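PDB 3L7Y: uncharacterized protein from Streptococcus mutans, which is probably a magnesium-dependent phosphatase of the haloacid dehalogenase-like hydrolase superfamily, although its substrate is not known. Local coordinates for residues L49-S54 / K285-S290; R73-S78 / Q95-G100; A124-F129 / A202-S207; F182-L187 / Y219-T224; M248-G253 / Y267-A272. All blocks are in the same frame, centred on the assembly; numbering follows the deposited sequence.

Interaction 1: L49-S54 / K285-S290; sequences LNSKGS and KSNDES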
# COMPACT_ATOMS: atom_id res chain seq x y z
N LEU A 49 -4.82 -9.36 5.79
CA LEU A 49 -4.13 -9.85 6.99
C LEU A 49 -4.96 -9.61 8.24
O LEU A 49 -5.60 -8.57 8.39
CB LEU A 49 -2.76 -9.20 7.13
CG LEU A 49 -1.80 -9.47 5.96
CD1 LEU A 49 -0.48 -8.72 6.16
CD2 LEU A 49 -1.58 -10.99 5.80
N ASN A 50 -4.92 -10.58 9.15
CA ASN A 50 -5.63 -10.47 10.41
C ASN A 50 -4.79 -9.64 11.36
O ASN A 50 -3.73 -9.17 10.98
CB ASN A 50 -5.96 -11.86 10.99
CG ASN A 50 -4.71 -12.66 11.37
OD1 ASN A 50 -3.67 -12.10 11.68
ND2 ASN A 50 -4.83 -13.99 11.36
N SER A 51 -5.26 -9.44 12.59
CA SER A 51 -4.54 -8.61 13.55
C SER A 51 -3.18 -9.21 13.97
O SER A 51 -2.31 -8.49 14.47
CB SER A 51 -5.42 -8.34 14.77
OG SER A 51 -6.33 -7.29 14.49
N LYS A 52 -2.99 -10.51 13.77
CA LYS A 52 -1.72 -11.16 14.05
C LYS A 52 -0.79 -11.10 12.84
O LYS A 52 0.36 -11.55 12.91
CB LYS A 52 -1.94 -12.62 14.46
CG LYS A 52 -2.81 -12.81 15.69
N GLY A 53 -1.27 -10.55 11.73
CA GLY A 53 -0.43 -10.33 10.57
C GLY A 53 -0.35 -11.55 9.67
O GLY A 53 0.53 -11.65 8.82
N SER A 54 -1.28 -12.48 9.86
CA SER A 54 -1.29 -13.70 9.08
C SER A 54 -2.64 -13.85 8.37
O SER A 54 -3.44 -12.92 8.36
CB SER A 54 -0.98 -14.91 9.97
OG SER A 54 -0.82 -16.11 9.22
N LYS A 285 -17.00 -8.61 6.59
CA LYS A 285 -16.63 -8.84 7.99
C LYS A 285 -15.27 -8.25 8.27
O LYS A 285 -14.65 -7.67 7.38
CB LYS A 285 -16.65 -10.33 8.34
CG LYS A 285 -18.00 -10.78 8.84
CD LYS A 285 -18.91 -11.13 7.71
CE LYS A 285 -19.08 -12.64 7.65
NZ LYS A 285 -17.83 -13.27 8.13
N SER A 286 -14.79 -8.37 9.50
CA SER A 286 -13.51 -7.78 9.88
C SER A 286 -12.36 -8.62 9.36
O SER A 286 -12.55 -9.77 8.98
CB SER A 286 -13.40 -7.69 11.39
OG SER A 286 -13.12 -8.97 11.93
N ASN A 287 -11.16 -8.06 9.35
CA ASN A 287 -9.99 -8.81 8.93
C ASN A 287 -9.70 -9.96 9.88
O ASN A 287 -8.95 -10.86 9.55
CB ASN A 287 -8.77 -7.90 8.80
CG ASN A 287 -8.33 -7.31 10.13
OD1 ASN A 287 -7.13 -7.26 10.44
ND2 ASN A 287 -9.29 -6.83 10.91
N ASP A 288 -10.29 -9.93 11.08
CA ASP A 288 -10.09 -11.01 12.03
C ASP A 288 -11.18 -12.08 11.90
O ASP A 288 -11.21 -13.05 12.65
CB ASP A 288 -10.01 -10.49 13.46
CG ASP A 288 -8.66 -9.88 13.79
OD1 ASP A 288 -7.65 -10.31 13.19
OD2 ASP A 288 -8.59 -8.97 14.64
N GLU A 289 -12.08 -11.88 10.94
CA GLU A 289 -13.01 -12.94 10.59
C GLU A 289 -12.89 -13.32 9.13
O GLU A 289 -13.89 -13.65 8.48
CB GLU A 289 -14.45 -12.54 10.90
CG GLU A 289 -14.66 -12.00 12.29
CD GLU A 289 -16.12 -11.73 12.58
OE1 GLU A 289 -16.96 -12.50 12.07
OE2 GLU A 289 -16.42 -10.77 13.31
N SER A 290 -11.67 -13.26 8.60
CA SER A 290 -11.45 -13.65 7.21
C SER A 290 -12.43 -12.97 6.27
O SER A 290 -12.99 -13.60 5.36
CB SER A 290 -11.55 -15.17 7.07
OG SER A 290 -10.37 -15.79 7.55
O HOH W 1 -6.33 -5.70 12.34
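Asp288 grips Ser51 with both carboxylate oxygens. OD1 accepts the backbone N of Ser51 at 2.6 Å, nearly straight at 170°, while OD2 receives the Ser51 OG at 2.8 Å; both donors come in on the syn side, close to the carboxylate plane, so the two bonds together fix the rotation of the acid. With chi1 at -78° the Asp288 carboxylate swings beside its own backbone N, and the two oxygens of an aspartate match the N and OG donors of one serine. A water adds a third link, donating to both Ser51 OG and Asn287 OD1.

The receiving loop is a type I beta turn from Asn50 to Gly53, following helix 44-48 in the haloacid dehalogenase-like fold; the other loop leads into helix 291-301. The Leu49 side chain lies about 3 Å from that of Asp45, and that of Asn287 about 6 Å from that of Asp252, so these loops flank the magnesium site. Asn50 suits the first position of the turn because its OD1 accepts Ser54 N at 3.0 Å from above the carbonyl plane, and Lys52 N more weakly. Gly53 has a positive phi of 87°, readily adopted without a CB.

Outward from this polar core, Asn50 CB rests 3.2 Å from Asp288 OD1, and Asn50 CA-H points at Asn287 O. Asn287 CB lies 3.3 Å from Leu49 O, and Asn271 holds the Asn287 backbone N.

Interaction 2: R73-S78 / Q95-G100; sequences RFVVAS and QLTFVG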
# COMPACT_ATOMS: atom_id res chain seq x y z
N ARG A 73 -8.19 -12.65 -12.04
CA ARG A 73 -6.89 -12.16 -11.60
C ARG A 73 -6.89 -11.73 -10.13
O ARG A 73 -7.86 -11.16 -9.64
CB ARG A 73 -6.44 -10.99 -12.48
CG ARG A 73 -5.41 -11.35 -13.53
CD ARG A 73 -6.03 -11.65 -14.88
NE ARG A 73 -5.13 -11.25 -15.97
CZ ARG A 73 -5.40 -11.41 -17.26
NH1 ARG A 73 -6.55 -11.96 -17.64
NH2 ARG A 73 -4.53 -11.01 -18.17
N PHE A 74 -5.80 -12.01 -9.42
CA PHE A 74 -5.71 -11.64 -8.01
C PHE A 74 -4.56 -10.67 -7.78
O PHE A 74 -3.41 -10.96 -8.13
CB PHE A 74 -5.58 -12.87 -7.10
CG PHE A 74 -5.69 -12.54 -5.63
CD1 PHE A 74 -6.93 -12.52 -4.99
CD2 PHE A 74 -4.56 -12.22 -4.88
CE1 PHE A 74 -7.03 -12.20 -3.64
CE2 PHE A 74 -4.65 -11.91 -3.53
CZ PHE A 74 -5.88 -11.89 -2.91
N VAL A 75 -4.89 -9.53 -7.20
CA VAL A 75 -3.95 -8.42 -7.04
C VAL A 75 -3.77 -8.06 -5.56
O VAL A 75 -4.73 -7.77 -4.86
CB VAL A 75 -4.44 -7.18 -7.82
CG1 VAL A 75 -3.50 -6.00 -7.61
CG2 VAL A 75 -4.61 -7.50 -9.31
N VAL A 76 -2.53 -8.09 -5.10
CA VAL A 76 -2.18 -7.61 -3.78
C VAL A 76 -1.83 -6.11 -3.90
O VAL A 76 -0.91 -5.76 -4.63
CB VAL A 76 -0.99 -8.42 -3.23
CG1 VAL A 76 -0.51 -7.86 -1.91
CG2 VAL A 76 -1.38 -9.89 -3.09
N ALA A 77 -2.57 -5.24 -3.22
CA ALA A 77 -2.39 -3.79 -3.36
C ALA A 77 -2.09 -3.13 -2.01
O ALA A 77 -2.99 -2.95 -1.19
CB ALA A 77 -3.62 -3.15 -4.01
N SER A 78 -0.83 -2.75 -1.80
CA SER A 78 -0.40 -2.34 -0.47
C SER A 78 0.60 -1.16 -0.52
O SER A 78 1.27 -0.95 -1.52
CB SER A 78 0.22 -3.55 0.26
OG SER A 78 0.77 -3.20 1.52
N GLN A 95 2.46 -16.30 -9.10
CA GLN A 95 1.19 -16.42 -9.81
C GLN A 95 0.29 -15.20 -9.59
O GLN A 95 -0.83 -15.15 -10.08
CB GLN A 95 0.46 -17.68 -9.36
CG GLN A 95 1.37 -18.90 -9.25
CD GLN A 95 0.71 -20.06 -8.53
OE1 GLN A 95 1.38 -20.89 -7.91
NE2 GLN A 95 -0.61 -20.13 -8.60
N LEU A 96 0.78 -14.23 -8.83
CA LEU A 96 -0.07 -13.10 -8.47
C LEU A 96 0.46 -11.80 -9.05
O LEU A 96 1.57 -11.75 -9.56
CB LEU A 96 -0.21 -12.98 -6.95
CG LEU A 96 -0.42 -14.25 -6.12
CD1 LEU A 96 -0.26 -13.90 -4.65
CD2 LEU A 96 -1.79 -14.90 -6.39
N THR A 97 -0.35 -10.75 -8.98
CA THR A 97 0.12 -9.41 -9.32
C THR A 97 0.21 -8.61 -8.04
O THR A 97 -0.67 -8.70 -7.18
CB THR A 97 -0.82 -8.71 -10.30
OG1 THR A 97 -0.85 -9.43 -11.53
CG2 THR A 97 -0.35 -7.26 -10.55
N PHE A 98 1.27 -7.82 -7.92
CA PHE A 98 1.52 -7.04 -6.72
C PHE A 98 1.58 -5.56 -7.05
O PHE A 98 2.28 -5.15 -7.97
CB PHE A 98 2.87 -7.44 -6.12
CG PHE A 98 2.88 -8.79 -5.46
CD1 PHE A 98 2.59 -8.92 -4.12
CD2 PHE A 98 3.22 -9.92 -6.17
CE1 PHE A 98 2.63 -10.15 -3.50
CE2 PHE A 98 3.26 -11.15 -5.55
CZ PHE A 98 2.96 -11.27 -4.21
N VAL A 99 0.83 -4.76 -6.29
CA VAL A 99 0.98 -3.31 -6.35
C VAL A 99 1.58 -2.89 -5.01
O VAL A 99 0.91 -2.99 -3.97
CB VAL A 99 -0.39 -2.60 -6.57
CG1 VAL A 99 -0.23 -1.06 -6.52
CG2 VAL A 99 -1.00 -3.03 -7.89
N GLY A 100 2.84 -2.47 -5.02
CA GLY A 100 3.49 -2.01 -3.81
C GLY A 100 3.73 -0.51 -3.80
O GLY A 100 3.57 0.14 -4.83
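Strands 73-77 and 97-100 run parallel, their axes 4.6 Å apart at closest and 20° askew, with Val75, Val76 and Ala77 facing Thr97, Phe98 and Val99. Four backbone bonds hold this register: Thr97 N to Phe74 O, Val76 N to Thr97 O, Val99 N to Val76 O at 2.6 Å, and Ser78 N to Val99 O at 2.8 Å.

On the face bearing Val76 and Phe98, the two side chains lie alongside each other and point the same way. Val76 CB sits 3.7 Å from Phe98 CD1, and both methyls come to the same side of the Phe98 ring, obliquely, CG1 near CD1 and CG2 near CE1. A chi1 of -73° sets the Phe98 ring beside its own backbone N, toward Val76. Farther back, the Phe74 ring meets Leu96 through CD2 of each residue, 4.1 Å apart.

The other face carries Val75, Ala77, Thr97 and Val99. Val75 CG1 reaches diagonally to Val99 CG2 at 3.9 Å, and Ala77 meets Val99 CB to CB. Leu236 of helix 229-239 covers Val75, Thr97 and Val99, while the Thr97 hydroxyl is satisfied by Ser108.

This is a beta-alpha-beta unit of the Rossmann-like core. Branched residues suit its buried strands, whose polar backbone is satisfied by neighbouring strands while apolar side chains fill both faces; Ser78, bonded through OG to Asn80 N, marks the change to polar chemistry near the magnesium site.

Interaction 3: A124-F129 / A202-S207; sequences ASIIYF and ADYKTS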
# COMPACT_ATOMS: atom_id res chain seq x y z
N ALA A 124 15.08 15.35 -1.65
CA ALA A 124 15.96 16.13 -0.81
C ALA A 124 15.20 17.34 -0.31
O ALA A 124 15.33 17.76 0.84
CB ALA A 124 17.20 16.56 -1.59
N SER A 125 14.35 17.89 -1.17
CA SER A 125 13.65 19.11 -0.81
C SER A 125 12.51 18.88 0.22
O SER A 125 12.37 19.66 1.16
CB SER A 125 13.18 19.85 -2.06
OG SER A 125 12.12 20.73 -1.75
N ILE A 126 11.71 17.83 0.05
CA ILE A 126 10.65 17.55 1.03
C ILE A 126 11.26 17.11 2.36
O ILE A 126 10.71 17.38 3.42
CB ILE A 126 9.66 16.45 0.55
CG1 ILE A 126 8.39 16.45 1.42
CG2 ILE A 126 10.32 15.09 0.62
CD1 ILE A 126 7.53 17.65 1.27
N ILE A 127 12.42 16.45 2.31
CA ILE A 127 13.13 16.06 3.52
C ILE A 127 13.59 17.28 4.32
O ILE A 127 13.43 17.34 5.55
CB ILE A 127 14.35 15.16 3.22
CG1 ILE A 127 13.89 13.74 2.88
CG2 ILE A 127 15.31 15.12 4.40
CD1 ILE A 127 15.03 12.79 2.53
N TYR A 128 14.17 18.24 3.61
CA TYR A 128 14.67 19.46 4.25
C TYR A 128 13.50 20.19 4.90
O TYR A 128 13.60 20.71 6.01
CB TYR A 128 15.35 20.36 3.23
CG TYR A 128 15.81 21.67 3.82
CD1 TYR A 128 17.05 21.77 4.42
CD2 TYR A 128 15.00 22.80 3.78
CE1 TYR A 128 17.48 22.97 4.98
CE2 TYR A 128 15.42 23.99 4.33
CZ TYR A 128 16.66 24.07 4.93
OH TYR A 128 17.07 25.26 5.47
N PHE A 129 12.37 20.20 4.20
CA PHE A 129 11.18 20.86 4.70
C PHE A 129 10.64 20.18 5.97
O PHE A 129 10.33 20.86 6.94
CB PHE A 129 10.12 20.86 3.60
CG PHE A 129 8.81 21.36 4.05
CD1 PHE A 129 8.64 22.71 4.32
CD2 PHE A 129 7.74 20.50 4.20
CE1 PHE A 129 7.40 23.18 4.76
CE2 PHE A 129 6.51 20.96 4.62
CZ PHE A 129 6.33 22.31 4.90
N ALA A 202 1.13 19.12 0.96
CA ALA A 202 0.37 19.47 -0.23
C ALA A 202 0.58 20.94 -0.61
O ALA A 202 0.40 21.31 -1.76
CB ALA A 202 -1.09 19.20 -0.00
N ASP A 203 0.93 21.77 0.36
CA ASP A 203 1.09 23.21 0.12
C ASP A 203 2.52 23.60 -0.21
O ASP A 203 2.81 24.78 -0.43
CB ASP A 203 0.67 24.01 1.35
CG ASP A 203 -0.83 24.07 1.53
OD1 ASP A 203 -1.55 23.71 0.58
OD2 ASP A 203 -1.29 24.47 2.62
N TYR A 204 3.42 22.62 -0.24
CA TYR A 204 4.85 22.90 -0.40
C TYR A 204 5.26 22.97 -1.87
O TYR A 204 4.52 22.53 -2.75
CB TYR A 204 5.70 21.85 0.34
CG TYR A 204 7.17 22.22 0.46
CD1 TYR A 204 7.55 23.44 1.00
CD2 TYR A 204 8.17 21.35 0.03
CE1 TYR A 204 8.88 23.80 1.12
CE2 TYR A 204 9.51 21.69 0.14
CZ TYR A 204 9.85 22.92 0.69
OH TYR A 204 11.17 23.28 0.81
N LYS A 205 6.45 23.49 -2.15
CA LYS A 205 6.88 23.66 -3.54
C LYS A 205 6.98 22.35 -4.33
O LYS A 205 6.96 22.36 -5.55
CB LYS A 205 8.20 24.45 -3.62
CG LYS A 205 9.41 23.77 -2.96
CD LYS A 205 10.66 24.69 -2.98
CE LYS A 205 11.88 23.97 -2.41
NZ LYS A 205 13.11 24.83 -2.41
N THR A 206 7.09 21.21 -3.64
CA THR A 206 7.14 19.93 -4.35
C THR A 206 5.75 19.42 -4.72
O THR A 206 5.58 18.28 -5.15
CB THR A 206 7.89 18.85 -3.53
OG1 THR A 206 7.37 18.83 -2.20
CG2 THR A 206 9.40 19.17 -3.46
N SER A 207 4.75 20.28 -4.55
CA SER A 207 3.35 19.89 -4.64
C SER A 207 2.94 19.06 -5.86
O SER A 207 2.11 18.16 -5.74
CB SER A 207 2.45 21.12 -4.54
OG SER A 207 1.10 20.72 -4.46
O HOH W 2 13.60 22.36 1.01
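Tyr204 reaches from its loop onto helix 120-133; with CG anti to the backbone N (chi1 -168°), the ring is laid against Phe129. Beyond CB, Tyr204 CG comes 4.0 Å from Phe129 CG. On one flank CD2 touches the Ile126 CD1 methyl at 4.0 Å, and CE2 passes Ser125 OG, which stands at the ring edge, near its plane, 3.4 Å away. On the other, CD1 lies over the Phe129 face toward its rim, and CE1 comes to 3.4 Å from Phe129 CD1. CZ then sits beneath Phe129 CB, and the tip meets a water whose oxygen lies 2.6 Å from Tyr204 OH and which donates to Ser125 O.

The aromatic pair is a face-to-face stack, centroids 4.1 Å apart and planes at 20°. The side chains slide past each other in opposite directions, bringing Phe129 CB over the tyrosine face as a CH-pi contact. Lys205 CG covers the opposite face, and its extended chain carries CE to within 3.3 Å of Ser125 OG.

Beyond the CD2 and CE2 edge of Tyr204, Thr206 OG1 lies 3.7 Å from Ile126 CD1, and Thr206 CG2 approaches Ser125 OG. Ser125 and Phe129, one turn apart, and Ile126 beside Ser125 thus join helix 120-133 to the loop after helix 194-202 in the cap domain, away from the metal site. Tyrosine suits this place: its ring stacks on Phe129 and packs on Ile126, while its hydroxyl meets water.

Interaction 4: F182-L187 / Y219-T224; sequences FFKLTL and YIDIIT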
# COMPACT_ATOMS: atom_id res chain seq x y z
N PHE A 182 14.39 5.44 -4.99
CA PHE A 182 13.37 5.43 -3.96
C PHE A 182 11.96 5.50 -4.53
O PHE A 182 11.65 6.34 -5.38
CB PHE A 182 13.60 6.58 -2.98
CG PHE A 182 14.95 6.56 -2.34
CD1 PHE A 182 15.98 7.34 -2.84
CD2 PHE A 182 15.21 5.74 -1.25
CE1 PHE A 182 17.23 7.31 -2.26
CE2 PHE A 182 16.46 5.71 -0.66
CZ PHE A 182 17.47 6.49 -1.17
N PHE A 183 11.09 4.62 -4.04
CA PHE A 183 9.70 4.60 -4.49
C PHE A 183 8.82 5.57 -3.72
O PHE A 183 7.88 6.16 -4.28
CB PHE A 183 9.11 3.21 -4.30
CG PHE A 183 9.58 2.21 -5.31
CD1 PHE A 183 10.26 1.07 -4.90
CD2 PHE A 183 9.33 2.40 -6.65
CE1 PHE A 183 10.67 0.12 -5.83
CE2 PHE A 183 9.76 1.47 -7.59
CZ PHE A 183 10.41 0.32 -7.17
N LYS A 184 9.11 5.71 -2.43
CA LYS A 184 8.30 6.53 -1.54
C LYS A 184 9.08 6.87 -0.28
O LYS A 184 10.16 6.32 -0.04
CB LYS A 184 7.02 5.77 -1.16
CG LYS A 184 7.19 4.76 -0.02
CD LYS A 184 5.83 4.22 0.45
CE LYS A 184 5.93 3.27 1.64
NZ LYS A 184 6.68 2.03 1.30
N LEU A 185 8.54 7.79 0.51
CA LEU A 185 9.02 7.98 1.88
C LEU A 185 7.90 7.70 2.87
O LEU A 185 6.73 7.71 2.51
CB LEU A 185 9.50 9.42 2.12
CG LEU A 185 10.22 10.20 1.03
CD1 LEU A 185 10.81 11.45 1.64
CD2 LEU A 185 11.29 9.34 0.39
N THR A 186 8.26 7.49 4.12
CA THR A 186 7.25 7.31 5.15
C THR A 186 7.54 8.19 6.35
O THR A 186 8.67 8.27 6.82
CB THR A 186 7.11 5.84 5.58
OG1 THR A 186 6.70 5.04 4.45
CG2 THR A 186 6.08 5.70 6.69
N LEU A 187 6.51 8.89 6.83
CA LEU A 187 6.65 9.64 8.06
C LEU A 187 5.93 8.92 9.17
O LEU A 187 4.78 8.50 9.00
CB LEU A 187 6.09 11.05 7.91
CG LEU A 187 6.64 11.95 6.80
CD1 LEU A 187 6.15 13.36 7.01
CD2 LEU A 187 8.17 11.90 6.79
N TYR A 219 0.88 7.01 10.53
CA TYR A 219 1.77 6.93 9.35
C TYR A 219 1.30 7.75 8.15
O TYR A 219 0.10 7.82 7.86
CB TYR A 219 2.00 5.48 8.93
CG TYR A 219 2.78 4.67 9.93
CD1 TYR A 219 2.14 3.83 10.84
CD2 TYR A 219 4.17 4.74 9.98
CE1 TYR A 219 2.85 3.10 11.76
CE2 TYR A 219 4.90 4.01 10.90
CZ TYR A 219 4.23 3.19 11.78
OH TYR A 219 4.93 2.46 12.70
N ILE A 220 2.25 8.38 7.46
CA ILE A 220 1.97 9.06 6.20
C ILE A 220 2.98 8.59 5.16
O ILE A 220 4.19 8.69 5.38
CB ILE A 220 2.15 10.58 6.33
CG1 ILE A 220 1.11 11.20 7.26
CG2 ILE A 220 2.10 11.23 4.95
CD1 ILE A 220 1.53 12.58 7.76
N ASP A 221 2.49 8.07 4.05
CA ASP A 221 3.37 7.75 2.93
C ASP A 221 3.40 8.98 2.05
O ASP A 221 2.35 9.54 1.73
CB ASP A 221 2.84 6.56 2.14
CG ASP A 221 3.12 5.25 2.84
OD1 ASP A 221 3.88 5.26 3.83
OD2 ASP A 221 2.58 4.21 2.39
N ILE A 222 4.60 9.40 1.69
CA ILE A 222 4.77 10.48 0.73
C ILE A 222 5.05 9.84 -0.61
O ILE A 222 6.15 9.35 -0.86
CB ILE A 222 5.91 11.44 1.14
CG1 ILE A 222 5.61 12.07 2.51
CG2 ILE A 222 6.12 12.50 0.07
CD1 ILE A 222 6.67 13.01 3.02
N ILE A 223 4.04 9.80 -1.46
CA ILE A 223 4.16 9.14 -2.73
C ILE A 223 4.25 10.15 -3.85
O ILE A 223 3.94 11.33 -3.66
CB ILE A 223 2.92 8.25 -3.01
CG1 ILE A 223 1.64 9.02 -2.69
CG2 ILE A 223 3.01 6.96 -2.19
CD1 ILE A 223 0.37 8.50 -3.42
N THR A 224 4.66 9.68 -5.02
CA THR A 224 4.58 10.45 -6.25
C THR A 224 3.11 10.77 -6.49
O THR A 224 2.26 9.86 -6.59
CB THR A 224 5.14 9.64 -7.43
OG1 THR A 224 6.56 9.48 -7.26
CG2 THR A 224 4.84 10.33 -8.77
O HOH W 3 5.19 6.89 -4.99
O HOH W 4 7.51 7.16 -7.23
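Leu187 and Ile222 meet at the apolar centre, Leu187 CG lying 3.9 Å from Ile222 CD1. The Ile222 CG1 branch extends beside the backbone N (chi1 -61°) and carries its terminal methyl diagonally across to the leucine. Leu185 and Ile220 share this face, each meeting its partner across the strands through CB: Leu185 with Ile222, and Leu187 with Ile220. Helices 120-133 and 194-202 cover the face, Ile126 and Ile127 on Leu185 and Ile201 on Ile222, so bulky aliphatic residues suit it.

The strands are antiparallel neighbours in the sheet of the smaller domain, the cap set over the core in this hydrolase superfamily. Leu185 and Ile222 form a hydrogen-bonded pair, as do Leu187 and Ile220, the shortest link being Leu187 N to Ile220 O at 2.7 Å. Thr186 and Asp221 form the non-hydrogen-bonded pair between them.

Their side chains occupy the other face, lying alongside and pointing the same way. Thr186 OG1 donates to Asp221 OD1 at 2.9 Å, from above the carboxylate plane, 40° out of it, and Thr186 CG2 packs on Tyr219 CD2 at 3.9 Å. The aliphatic part of Lys184 crosses the acid obliquely, CE lying 3.6 Å from Asp221 OD2, which accepts a hydrogen bond from Asn102 ND2. At the strand end, two waters link the Phe183 carbonyl oxygen to Thr224.

One face is thus apolar on these two strands, while the other holds a buried acid gripped from cap and core; Lys184, though its NZ is paired with Glu101 and not in contact with the acid, may still help to offset its charge.

Interaction 5: M248-G253 / Y267-A272; sequences MAFGDG and YAMANA. With MG (magnesium ion), chain B.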
# COMPACT_ATOMS: atom_id res chain seq x y z
N MET A 248 -13.40 -6.09 -8.20
CA MET A 248 -13.76 -6.24 -6.80
C MET A 248 -12.51 -5.88 -5.99
O MET A 248 -11.42 -6.32 -6.32
CB MET A 248 -14.19 -7.68 -6.51
CG MET A 248 -14.34 -8.01 -5.02
SD MET A 248 -14.62 -9.78 -4.74
CE MET A 248 -16.36 -9.88 -5.20
N ALA A 249 -12.69 -5.07 -4.94
CA ALA A 249 -11.56 -4.55 -4.17
C ALA A 249 -11.89 -4.40 -2.69
O ALA A 249 -13.01 -4.02 -2.34
CB ALA A 249 -11.11 -3.21 -4.74
N PHE A 250 -10.90 -4.69 -1.84
CA PHE A 250 -11.04 -4.62 -0.38
C PHE A 250 -10.04 -3.65 0.24
O PHE A 250 -8.90 -3.64 -0.15
CB PHE A 250 -10.79 -6.00 0.24
CG PHE A 250 -11.70 -7.08 -0.27
CD1 PHE A 250 -11.40 -7.76 -1.44
CD2 PHE A 250 -12.86 -7.41 0.42
CE1 PHE A 250 -12.22 -8.76 -1.92
CE2 PHE A 250 -13.71 -8.41 -0.04
CZ PHE A 250 -13.39 -9.08 -1.22
N GLY A 251 -10.46 -2.87 1.23
CA GLY A 251 -9.56 -1.95 1.91
C GLY A 251 -10.05 -1.61 3.30
O GLY A 251 -11.21 -1.90 3.65
N ASP A 252 -9.18 -1.00 4.10
CA ASP A 252 -9.55 -0.55 5.44
C ASP A 252 -8.93 0.81 5.76
O ASP A 252 -9.09 1.30 6.87
CB ASP A 252 -9.14 -1.56 6.52
CG ASP A 252 -7.67 -1.44 6.91
OD1 ASP A 252 -7.33 -1.63 8.10
OD2 ASP A 252 -6.84 -1.14 6.03
N GLY A 253 -8.25 1.42 4.79
CA GLY A 253 -7.47 2.62 5.08
C GLY A 253 -7.59 3.80 4.12
O GLY A 253 -8.07 3.65 3.01
N TYR A 267 -15.36 -3.18 -1.27
CA TYR A 267 -15.65 -3.68 0.07
C TYR A 267 -14.79 -2.98 1.12
O TYR A 267 -13.57 -3.08 1.07
CB TYR A 267 -15.39 -5.20 0.14
CG TYR A 267 -16.42 -6.03 -0.58
CD1 TYR A 267 -17.53 -6.54 0.09
CD2 TYR A 267 -16.32 -6.27 -1.94
CE1 TYR A 267 -18.50 -7.29 -0.58
CE2 TYR A 267 -17.27 -7.01 -2.62
CZ TYR A 267 -18.36 -7.52 -1.93
OH TYR A 267 -19.31 -8.26 -2.61
N ALA A 268 -15.42 -2.27 2.06
CA ALA A 268 -14.72 -1.82 3.26
C ALA A 268 -14.83 -2.89 4.33
O ALA A 268 -15.90 -3.45 4.55
CB ALA A 268 -15.31 -0.51 3.78
N MET A 269 -13.72 -3.18 5.00
CA MET A 269 -13.73 -4.14 6.09
C MET A 269 -14.58 -3.61 7.24
O MET A 269 -14.65 -2.40 7.45
CB MET A 269 -12.30 -4.43 6.57
CG MET A 269 -11.34 -4.85 5.45
SD MET A 269 -11.94 -6.30 4.56
CE MET A 269 -11.87 -7.56 5.84
N ALA A 270 -15.23 -4.51 7.97
CA ALA A 270 -16.02 -4.11 9.14
C ALA A 270 -15.20 -3.24 10.10
O ALA A 270 -15.77 -2.41 10.82
CB ALA A 270 -16.58 -5.32 9.87
N ASN A 271 -13.88 -3.45 10.13
CA ASN A 271 -12.99 -2.70 11.04
C ASN A 271 -12.49 -1.36 10.50
O ASN A 271 -11.80 -0.64 11.20
CB ASN A 271 -11.78 -3.56 11.46
CG ASN A 271 -11.10 -4.23 10.29
OD1 ASN A 271 -11.63 -5.19 9.74
ND2 ASN A 271 -9.93 -3.71 9.90
N ALA A 272 -12.84 -1.03 9.27
CA ALA A 272 -12.40 0.23 8.69
C ALA A 272 -13.12 1.41 9.35
O ALA A 272 -14.18 1.22 9.94
CB ALA A 272 -12.63 0.23 7.17
MG MG B . -4.52 -1.20 5.64
O HOH W 5 -8.26 -1.50 10.61
O HOH W 6 -4.78 -0.74 8.06
O HOH W 7 -3.50 0.90 6.50
O HOH W 8 -4.65 0.49 3.85
O HOH W 9 -2.07 -1.39 4.90
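The magnesium site of this haloacid dehalogenase-like hydrolase sits at the C-terminal end of strand 247-251, where Asp252 leaves the sheet beside the neighbouring strand 265-268 of a beta-alpha-beta unit. Asp252 OD2 binds the magnesium ion at 2.4 Å; Asp43 OD2, the Asp45 backbone O and four waters complete the coordination. The side chain reaches the ion with CG set between the backbone N and carbonyl carbon (chi1 81°), and a carboxylate suits the place because its second oxygen, OD1, accepts a hydrogen bond from a metal-bound water.

Parallel pairing positions this residue: Tyr267 N bonds to Ala249 O, Gly251 N to Tyr267 O, and Met269 N to Gly251 O at 3.1 Å. Beyond the strands comes a type I beta turn from Met269 to Ala272, and the small Ala272 tucks its CB 3.6 Å from Asp252 CA.

Away from the metal, Phe250 and Tyr267 lie alongside and point the same way, their planes 21° apart but slid so that the rings barely overlap; instead Phe250 CD2 presses on Tyr267 CB at 3.4 Å. Flat rings fit under helix 291-301, whose Val295 touches both. Met248 CG lies 3.9 Å from Tyr267 CE2, and the bend at chi3 brings CE to the same ring atom, with the sulfur in an oblique Met-aromatic contact.

Asn271 is anchored by Asn287 and Gly46, and a water donates to Asp252 OD1 at 2.7 Å while accepting from Asn271 ND2.

In the fold
Interactions 2 and 5 belong to the same eight-stranded sheet, their centres 16 Å apart, with strand 39-42 between strands 73-77 and 247-251. Interaction 1 joins loops at the edge of that core and touches interaction 5 where Asn287 N meets Asn271 OD1. Interactions 3 and 4 lie in the other domain, centres 12 Å apart, and share packing of Ile126 on Leu185 and Ile222. Along the chain, interaction 1 spans all the others; interaction 2 comes first within it, 3 and 4 interleave, and 5 follows, so the cap is an insertion within the core. Magnesium lies between the domains, the Asp221 side chain of interaction 4 about 9 Å from it.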